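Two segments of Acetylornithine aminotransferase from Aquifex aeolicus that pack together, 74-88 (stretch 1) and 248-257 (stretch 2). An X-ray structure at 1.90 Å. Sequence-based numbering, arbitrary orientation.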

# COMPACT_ATOMS: atom_id res chain seq x y z
N GLU A 74 -10.73 14.45 -10.28
CA GLU A 74 -9.88 15.13 -11.25
C GLU A 74 -8.80 14.24 -11.85
O GLU A 74 -8.59 14.25 -13.06
N LEU A 75 -8.10 13.49 -11.00
CA LEU A 75 -7.04 12.62 -11.49
C LEU A 75 -7.63 11.46 -12.30
O LEU A 75 -7.11 11.10 -13.35
N ALA A 76 -8.72 10.88 -11.81
CA ALA A 76 -9.36 9.77 -12.52
C ALA A 76 -9.73 10.21 -13.94
O ALA A 76 -9.50 9.49 -14.91
N HIS A 77 -10.31 11.40 -14.04
CA HIS A 77 -10.72 11.96 -15.32
C HIS A 77 -9.54 11.99 -16.30
O HIS A 77 -9.69 11.62 -17.47
N LYS A 78 -8.38 12.43 -15.83
CA LYS A 78 -7.21 12.50 -16.70
C LYS A 78 -6.73 11.11 -17.11
O LYS A 78 -6.28 10.92 -18.24
N LEU A 79 -6.83 10.15 -16.20
CA LEU A 79 -6.39 8.79 -16.52
C LEU A 79 -7.37 8.10 -17.48
O LEU A 79 -6.97 7.35 -18.36
N VAL A 80 -8.66 8.37 -17.30
CA VAL A 80 -9.67 7.76 -18.17
C VAL A 80 -9.60 8.35 -19.58
O VAL A 80 -9.81 7.65 -20.57
N LYS A 81 -9.29 9.64 -19.67
CA LYS A 81 -9.19 10.33 -20.95
C LYS A 81 -8.25 9.62 -21.92
O LYS A 81 -8.45 9.64 -23.13
N HIS A 82 -7.21 8.99 -21.38
CA HIS A 82 -6.24 8.29 -22.22
C HIS A 82 -6.57 6.81 -22.42
O HIS A 82 -5.91 6.13 -23.20
N PHE A 83 -7.57 6.31 -21.70
CA PHE A 83 -7.95 4.91 -21.81
C PHE A 83 -8.69 4.70 -23.15
O PHE A 83 -9.26 5.65 -23.69
N TRP A 84 -8.67 3.48 -23.67
CA TRP A 84 -9.31 3.20 -24.95
C TRP A 84 -10.84 3.31 -24.96
O TRP A 84 -11.44 3.47 -26.02
N THR A 85 -11.47 3.23 -23.79
CA THR A 85 -12.92 3.34 -23.72
C THR A 85 -13.32 3.99 -22.41
O THR A 85 -12.47 4.42 -21.64
N GLU A 86 -14.63 4.08 -22.16
CA GLU A 86 -15.12 4.69 -20.93
C GLU A 86 -14.80 3.76 -19.76
O GLU A 86 -14.96 2.54 -19.87
N GLY A 87 -14.35 4.33 -18.65
CA GLY A 87 -14.01 3.51 -17.50
C GLY A 87 -14.03 4.26 -16.19
O GLY A 87 -14.35 5.45 -16.14
N LYS A 88 -13.70 3.56 -15.12
CA LYS A 88 -13.66 4.16 -13.80
C LYS A 88 -12.35 3.77 -13.11
O LYS A 88 -11.66 2.84 -13.53
N PRO A 248 3.83 7.77 -2.97
CA PRO A 248 3.14 6.47 -3.11
C PRO A 248 1.72 6.60 -3.63
O PRO A 248 0.92 7.37 -3.09
N ILE A 249 1.41 5.85 -4.67
CA ILE A 249 0.07 5.87 -5.25
C ILE A 249 -0.09 4.65 -6.15
O ILE A 249 0.88 4.12 -6.68
N GLY A 250 -1.33 4.21 -6.30
CA GLY A 250 -1.60 3.07 -7.15
C GLY A 250 -3.03 3.19 -7.62
O GLY A 250 -3.79 4.01 -7.11
N ALA A 251 -3.41 2.40 -8.61
CA ALA A 251 -4.78 2.45 -9.09
C ALA A 251 -5.06 1.41 -10.14
O ALA A 251 -4.16 0.86 -10.77
N ILE A 252 -6.35 1.09 -10.28
CA ILE A 252 -6.75 0.19 -11.34
C ILE A 252 -7.77 1.02 -12.11
O ILE A 252 -8.49 1.84 -11.53
N LEU A 253 -7.79 0.83 -13.42
CA LEU A 253 -8.72 1.52 -14.28
C LEU A 253 -9.42 0.37 -14.99
O LEU A 253 -8.76 -0.52 -15.52
N ALA A 254 -10.75 0.37 -14.96
CA ALA A 254 -11.52 -0.70 -15.58
C ALA A 254 -12.64 -0.12 -16.42
O ALA A 254 -13.27 0.87 -16.04
N ARG A 255 -12.90 -0.74 -17.57
CA ARG A 255 -13.97 -0.23 -18.41
C ARG A 255 -15.28 -0.29 -17.62
O ARG A 255 -15.44 -1.13 -16.72
N GLU A 256 -16.18 0.63 -17.93
CA GLU A 256 -17.48 0.77 -17.28
C GLU A 256 -18.20 -0.49 -16.81
O GLU A 256 -18.62 -0.58 -15.65
N GLU A 257 -18.38 -1.44 -17.71
CA GLU A 257 -19.10 -2.66 -17.37
C GLU A 257 -18.47 -3.49 -16.25
O GLU A 257 -19.18 -4.04 -15.42

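A short antiparallel pairing often fixes the backbone while one well-placed side chain forms the apolar centre of the packing, and these two segments of an aminotransferase illustrate the principle. The pairing rests on three hydrogen bonds: Lys88 N to Ala254 O (2.9 Å), Ala254 N to Lys88 O (3.0 Å) and Glu256 N to Glu86 O (3.0 Å). Between them lies the non-hydrogen-bonded pair of Gly87 and Arg255, whose CA atoms are only 3.8 Å apart. Such closeness suits glycine: a CB on Gly87 would clash with Ala254 O and with Leu253 CD2.

Leu253 is the hydrophobic centre, with the largest area covered by the opposing stretch. Its CA-to-CB bond points sideways, but chi1 near t (-165°) and chi2 near t (174°) extend the chain so that its end comes nearer the helix and the turn that follows it. Leu253 CD1 reaches the helix, 3.5 Å from Leu79 O and 4.1 Å from Val80 CA. Leu253 CD2 lies over one face of the Phe83 ring, 3.5 Å from the centroid and 16° off the normal, a CH-pi contact. Phe83 points toward the strand with chi1 t (-161°), and chi2 of 54° turns the ring so that this face meets the methyl. Leu79, rotamer m,t, also points toward stretch 2 and brings its CB to 4.3 Å from Leu253 CD1. One helical turn earlier, Leu75 (t,p) places CD2 3.9 Å from CD1 of Ile249, whose t,t side chain is fully extended, a smaller apolar contact separate from the Leu253 cluster.

Arg255 takes chi1 p (62°), then t at chi2 and chi3. Its aliphatic part lines the turn: Arg255 CB lies 3.7 Å from Thr85 CG2, and Arg255 CD lies 3.9 Å from Trp84 CZ2. Trp84 also starts sideways, yet chi1 p brings its indole nearer. The guanidinium is paired with Glu257 of the same stretch, Arg255 NH1 lying 2.9 Å from Glu257 OE1 in a salt bridge.

Next along the chain, Glu256 folds back with chi1 and chi2 both m (-74° and -69°), so that a side chain starting sideways ends nearer stretch 1. Its CG packs 3.6 Å from Glu86 CB, and its carboxylate faces Lys88. The lysine runs m,t,t before chi4 turns to m (-52°), leaving Lys88 CE 3.5 Å from Glu256 OE1 and Lys88 NZ in a long salt bridge, 3.9 Å from Glu256 OE2. Water 1 bridges the segments, donating to Gly87 O at 2.5 Å and to Glu256 OE2 at 2.4 Å, both short.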

# COMPACT_ATOMS: atom_id res chain seq x y z
CB GLU A 74 -9.21 16.36 -10.62
CG GLU A 74 -7.95 16.79 -11.38
CD GLU A 74 -7.41 18.14 -10.96
OE1 GLU A 74 -7.29 18.40 -9.74
OE2 GLU A 74 -7.08 18.94 -11.87
CB LEU A 75 -6.22 12.07 -10.31
CG LEU A 75 -5.03 11.19 -10.69
CD1 LEU A 75 -4.14 11.93 -11.68
CD2 LEU A 75 -4.26 10.80 -9.43
CB ALA A 76 -10.61 9.31 -11.77
CB HIS A 77 -11.28 13.37 -15.11
CG HIS A 77 -11.85 13.99 -16.34
ND1 HIS A 77 -11.73 13.42 -17.59
CD2 HIS A 77 -12.55 15.14 -16.52
CE1 HIS A 77 -12.33 14.19 -18.48
NE2 HIS A 77 -12.83 15.24 -17.86
CB LYS A 78 -6.07 13.26 -15.99
CG LYS A 78 -6.38 14.73 -15.76
CD LYS A 78 -5.39 15.34 -14.78
CE LYS A 78 -5.81 16.75 -14.36
NZ LYS A 78 -5.76 17.70 -15.50
CB LEU A 79 -6.27 7.96 -15.24
CG LEU A 79 -5.13 8.32 -14.28
CD1 LEU A 79 -5.24 7.49 -13.01
CD2 LEU A 79 -3.78 8.08 -14.95
CB VAL A 80 -11.09 7.94 -17.59
CG1 VAL A 80 -12.13 7.33 -18.53
CG2 VAL A 80 -11.18 7.28 -16.21
CB LYS A 81 -8.72 11.77 -20.75
CG LYS A 81 -8.55 12.55 -22.04
CD LYS A 81 -7.97 13.94 -21.81
CE LYS A 81 -6.54 13.87 -21.28
NZ LYS A 81 -5.95 15.23 -21.13
CB HIS A 82 -4.83 8.41 -21.65
CG HIS A 82 -4.19 9.74 -21.90
ND1 HIS A 82 -4.62 10.90 -21.31
CD2 HIS A 82 -3.13 10.08 -22.67
CE1 HIS A 82 -3.85 11.90 -21.70
NE2 HIS A 82 -2.93 11.43 -22.53
CB PHE A 83 -8.85 4.52 -20.63
CG PHE A 83 -8.93 3.03 -20.39
CD1 PHE A 83 -7.77 2.27 -20.24
CD2 PHE A 83 -10.16 2.39 -20.30
CE1 PHE A 83 -7.84 0.90 -19.99
CE2 PHE A 83 -10.25 1.02 -20.05
CZ PHE A 83 -9.08 0.27 -19.90
CB TRP A 84 -8.90 1.81 -25.47
CG TRP A 84 -9.39 0.67 -24.64
CD1 TRP A 84 -8.83 0.18 -23.50
CD2 TRP A 84 -10.56 -0.13 -24.88
NE1 TRP A 84 -9.58 -0.87 -23.01
CE2 TRP A 84 -10.64 -1.08 -23.84
CE3 TRP A 84 -11.55 -0.13 -25.88
CZ2 TRP A 84 -11.68 -2.02 -23.76
CZ3 TRP A 84 -12.58 -1.07 -25.80
CH2 TRP A 84 -12.63 -2.00 -24.75
CB THR A 85 -13.59 1.95 -23.85
OG1 THR A 85 -15.01 2.12 -23.94
CG2 THR A 85 -13.26 1.08 -22.64
CB GLU A 86 -16.63 4.92 -21.00
CG GLU A 86 -17.09 5.75 -22.18
CD GLU A 86 -16.32 7.05 -22.30
OE1 GLU A 86 -16.08 7.71 -21.26
OE2 GLU A 86 -15.97 7.43 -23.44
CB LYS A 88 -14.86 3.72 -12.96
CG LYS A 88 -16.20 4.26 -13.47
CD LYS A 88 -17.34 3.91 -12.53
CE LYS A 88 -18.66 4.51 -12.99
NZ LYS A 88 -18.55 5.98 -13.25
CB PRO A 248 3.17 5.90 -1.70
CG PRO A 248 4.40 6.56 -1.08
CD PRO A 248 4.27 7.97 -1.58
CB ILE A 249 -0.17 7.17 -6.07
CG1 ILE A 249 -1.64 7.26 -6.50
CG2 ILE A 249 0.74 7.18 -7.30
CD1 ILE A 249 -2.02 8.61 -7.15
CB ALA A 251 -5.08 3.83 -9.68
CB ILE A 252 -7.42 -1.11 -10.83
CG1 ILE A 252 -8.65 -0.79 -9.99
CG2 ILE A 252 -6.41 -1.95 -10.09
CD1 ILE A 252 -9.52 -2.02 -9.71
CB LEU A 253 -7.98 2.39 -15.30
CG LEU A 253 -8.79 3.45 -16.06
CD1 LEU A 253 -7.85 4.31 -16.89
CD2 LEU A 253 -9.83 2.77 -16.94
CB ALA A 254 -12.11 -1.62 -14.50
CB ARG A 255 -14.04 -1.02 -19.72
CG ARG A 255 -14.34 -2.49 -19.61
CD ARG A 255 -14.19 -3.15 -20.98
NE ARG A 255 -14.61 -4.55 -20.97
CZ ARG A 255 -15.87 -4.95 -20.85
NH1 ARG A 255 -16.85 -4.06 -20.73
NH2 ARG A 255 -16.15 -6.25 -20.82
CB GLU A 256 -18.43 1.53 -18.20
CG GLU A 256 -18.18 3.01 -18.32
CD GLU A 256 -18.48 3.76 -17.05
OE1 GLU A 256 -19.26 3.26 -16.21
OE2 GLU A 256 -17.95 4.87 -16.89
CB GLU A 257 -19.29 -3.54 -18.60
CG GLU A 257 -19.97 -4.85 -18.26
CD GLU A 257 -20.13 -5.75 -19.46
OE1 GLU A 257 -19.23 -5.75 -20.32
OE2 GLU A 257 -21.15 -6.46 -19.52
O HOH W 1 -16.41 6.74 -16.79